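PDB 5X3E: kinesin-like protein from Caenorhabditis elegans, which probably couples ATP hydrolysis to movement along microtubules, as a motor of the kinesin-6 family. Local coordinates for residues His296-Ile301 and Gln328-Asp333. Residues are numbered along the deposited sequence; the frame is centred on the assembly and turned at random.
Sequences HSVFTI and QLCLVD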
ATOM      1  N   HIS A 296     -10.664  -3.316   3.638  1.00 54.16           N
ATOM      2  CA  HIS A 296      -9.248  -3.071   3.398  1.00 49.60           C
ATOM      3  C   HIS A 296      -9.071  -2.666   1.941  1.00 56.38           C
ATOM      4  O   HIS A 296      -9.587  -3.335   1.040  1.00 66.84           O
ATOM      5  CB  HIS A 296      -8.391  -4.308   3.694  1.00 49.93           C
ATOM      6  CG  HIS A 296      -8.686  -4.968   5.004  1.00 57.92           C
ATOM      7  ND1 HIS A 296      -8.348  -4.406   6.217  1.00 56.59           N
ATOM      8  CD2 HIS A 296      -9.265  -6.160   5.291  1.00 57.47           C
ATOM      9  CE1 HIS A 296      -8.713  -5.219   7.194  1.00 68.35           C
ATOM     10  NE2 HIS A 296      -9.272  -6.290   6.658  1.00 55.12           N
ATOM     11  N   SER A 297      -8.346  -1.578   1.709  1.00 46.32           N
ATOM     12  CA  SER A 297      -8.088  -1.108   0.355  1.00 52.60           C
ATOM     13  C   SER A 297      -6.610  -1.283   0.037  1.00 52.53           C
ATOM     14  O   SER A 297      -5.745  -0.841   0.803  1.00 46.49           O
ATOM     15  CB  SER A 297      -8.514   0.352   0.189  1.00 44.63           C
ATOM     16  OG  SER A 297      -7.886   1.162   1.155  1.00 77.88           O
ATOM     17  N   VAL A 298      -6.327  -1.904  -1.105  1.00 48.93           N
ATOM     18  CA  VAL A 298      -4.973  -2.290  -1.485  1.00 44.78           C
ATOM     19  C   VAL A 298      -4.648  -1.612  -2.807  1.00 47.59           C
ATOM     20  O   VAL A 298      -5.198  -1.974  -3.857  1.00 42.40           O
ATOM     21  CB  VAL A 298      -4.826  -3.815  -1.592  1.00 47.62           C
ATOM     22  CG1 VAL A 298      -3.394  -4.190  -1.942  1.00 43.41           C
ATOM     23  CG2 VAL A 298      -5.267  -4.482  -0.291  1.00 45.67           C
ATOM     24  N   PHE A 299      -3.762  -0.628  -2.760  1.00 40.40           N
ATOM     25  CA  PHE A 299      -3.319   0.084  -3.950  1.00 43.98           C
ATOM     26  C   PHE A 299      -1.865  -0.299  -4.203  1.00 45.41           C
ATOM     27  O   PHE A 299      -0.988  -0.011  -3.384  1.00 45.14           O
ATOM     28  CB  PHE A 299      -3.493   1.589  -3.776  1.00 38.85           C
ATOM     29  CG  PHE A 299      -3.251   2.372  -5.033  1.00 52.51           C
ATOM     30  CD1 PHE A 299      -4.263   2.552  -5.959  1.00 43.19           C
ATOM     31  CD2 PHE A 299      -2.010   2.932  -5.287  1.00 45.44           C
ATOM     32  CE1 PHE A 299      -4.041   3.275  -7.117  1.00 49.98           C
ATOM     33  CE2 PHE A 299      -1.782   3.656  -6.444  1.00 43.23           C
ATOM     34  CZ  PHE A 299      -2.799   3.828  -7.360  1.00 47.30           C
ATOM     35  N   THR A 300      -1.614  -0.987  -5.313  1.00 52.35           N
ATOM     36  CA  THR A 300      -0.288  -1.510  -5.618  1.00 41.51           C
ATOM     37  C   THR A 300       0.296  -0.763  -6.809  1.00 40.98           C
ATOM     38  O   THR A 300      -0.292  -0.762  -7.897  1.00 53.65           O
ATOM     39  CB  THR A 300      -0.346  -3.006  -5.909  1.00 51.89           C
ATOM     40  OG1 THR A 300      -0.888  -3.691  -4.772  1.00 50.27           O
ATOM     41  CG2 THR A 300       1.047  -3.537  -6.202  1.00 55.99           C
ATOM     42  N   ILE A 301       1.453  -0.147  -6.603  1.00 36.37           N
ATOM     43  CA  ILE A 301       2.202   0.529  -7.656  1.00 35.61           C
ATOM     44  C   ILE A 301       3.266  -0.431  -8.159  1.00 46.56           C
ATOM     45  O   ILE A 301       4.135  -0.861  -7.391  1.00 52.44           O
ATOM     46  CB  ILE A 301       2.833   1.835  -7.149  1.00 42.17           C
ATOM     47  CG1 ILE A 301       1.773   2.706  -6.473  1.00 45.98           C
ATOM     48  CG2 ILE A 301       3.505   2.579  -8.296  1.00 34.28           C
ATOM     49  CD1 ILE A 301       2.334   3.794  -5.597  1.00 47.42           C
ATOM     50  N   GLN A 328       7.276  -3.867  -6.673  1.00 50.37           N
ATOM     51  CA  GLN A 328       5.997  -3.401  -6.152  1.00 52.38           C
ATOM     52  C   GLN A 328       6.176  -2.493  -4.949  1.00 52.22           C
ATOM     53  O   GLN A 328       6.986  -2.773  -4.059  1.00 48.46           O
ATOM     54  CB  GLN A 328       5.108  -4.552  -5.701  1.00 42.05           C
ATOM     55  CG  GLN A 328       4.567  -5.418  -6.781  1.00 67.12           C
ATOM     56  CD  GLN A 328       3.521  -6.364  -6.240  1.00 57.25           C
ATOM     57  OE1 GLN A 328       3.331  -6.466  -5.023  1.00 42.47           O
ATOM     58  NE2 GLN A 328       2.837  -7.064  -7.134  1.00 73.90           N
ATOM     59  N   LEU A 329       5.375  -1.434  -4.904  1.00 43.76           N
ATOM     60  CA  LEU A 329       5.136  -0.685  -3.681  1.00 44.01           C
ATOM     61  C   LEU A 329       3.644  -0.765  -3.408  1.00 48.04           C
ATOM     62  O   LEU A 329       2.835  -0.285  -4.210  1.00 50.85           O
ATOM     63  CB  LEU A 329       5.609   0.765  -3.801  1.00 45.45           C
ATOM     64  CG  LEU A 329       5.931   1.503  -2.496  1.00 52.63           C
ATOM     65  CD1 LEU A 329       6.704   2.778  -2.772  1.00 59.12           C
ATOM     66  CD2 LEU A 329       4.678   1.825  -1.719  1.00 42.42           C
ATOM     67  N   CYS A 330       3.286  -1.372  -2.286  1.00 37.92           N
ATOM     68  CA  CYS A 330       1.906  -1.693  -1.969  1.00 41.78           C
ATOM     69  C   CYS A 330       1.474  -0.906  -0.738  1.00 41.86           C
ATOM     70  O   CYS A 330       2.084  -1.030   0.329  1.00 45.68           O
ATOM     71  CB  CYS A 330       1.750  -3.196  -1.747  1.00 48.56           C
ATOM     72  SG  CYS A 330       0.090  -3.657  -1.289  1.00 64.11           S
ATOM     73  N   LEU A 331       0.421  -0.106  -0.892  1.00 43.64           N
ATOM     74  CA  LEU A 331      -0.099   0.763   0.158  1.00 48.59           C
ATOM     75  C   LEU A 331      -1.485   0.266   0.547  1.00 47.64           C
ATOM     76  O   LEU A 331      -2.387   0.218  -0.296  1.00 65.85           O
ATOM     77  CB  LEU A 331      -0.161   2.214  -0.326  1.00 50.31           C
ATOM     78  CG  LEU A 331       1.172   2.830  -0.756  1.00 51.78           C
ATOM     79  CD1 LEU A 331       0.928   4.127  -1.495  1.00 54.82           C
ATOM     80  CD2 LEU A 331       2.070   3.061   0.452  1.00 51.89           C
ATOM     81  N   VAL A 332      -1.654  -0.095   1.816  1.00 47.24           N
ATOM     82  CA  VAL A 332      -2.864  -0.756   2.295  1.00 41.87           C
ATOM     83  C   VAL A 332      -3.491   0.106   3.376  1.00 55.50           C
ATOM     84  O   VAL A 332      -2.840   0.426   4.381  1.00 68.87           O
ATOM     85  CB  VAL A 332      -2.565  -2.162   2.835  1.00 57.78           C
ATOM     86  CG1 VAL A 332      -3.847  -2.832   3.319  1.00 52.44           C
ATOM     87  CG2 VAL A 332      -1.877  -2.994   1.767  1.00 46.96           C
ATOM     88  N   ASP A 333      -4.754   0.471   3.175  1.00 53.08           N
ATOM     89  CA  ASP A 333      -5.519   1.250   4.143  1.00 56.00           C
ATOM     90  C   ASP A 333      -6.477   0.280   4.827  1.00 63.62           C
ATOM     91  O   ASP A 333      -7.553  -0.024   4.307  1.00 63.21           O
ATOM     92  CB  ASP A 333      -6.253   2.399   3.459  1.00 58.27           C
ATOM     93  CG  ASP A 333      -6.889   3.356   4.447  1.00 76.16           C
ATOM     94  OD1 ASP A 333      -6.584   3.242   5.649  1.00 77.01           O
ATOM     95  OD2 ASP A 333      -7.694   4.215   4.026  1.00 82.61           O
TER
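S297, F299 and I301 pair antiparallel with D333, L331 and L329, each couple exchanging two backbone N-H...O=C bonds, on strand axes that approach to 4.6 Å at 162°. In the central couple the bond from L331 N to F299 O, 2.9 Å long, is nearly straight, with 176° at the hydrogen. At the D333 end the two bonds differ: D333 N lies in the carbonyl plane of S297, whereas S297 N sits well above that of D333. Between these couples the chains draw together at V298-V332 and T300-C330, non-hydrogen-bonded pairs whose side chains share one face. Here C330 SG, anti to its backbone N (chi1 178°), rests in van der Waals contact with V298 CG1 and T300 OG1, each at 3.6 Å, while the two valines lie side by side. Such pairing illustrates how the kinesin motor domain, a P-loop NTPase, builds its central mixed sheet: strand 325-333 runs parallel to 114-119 on its other flank, and D333 reaches residues of a probable Walker A loop. T300 CG2 packs against the amide of Q328, 3.8 Å from CD, the two side chains crossing at a slant; Q328 OE1 also bonds weakly to Y398 OH. An alanine at T300 would probably cost C330 SG one of its two neighbours and open a gap beside the Q328 amide. On the opposite face, I301 CD1 touches L331 CD1 at 4.3 Å, I301 and L329 pack on helix 141-152, and the F299 ring leads away from strand 325-333 to meet Y221 and F274 edge-to-face.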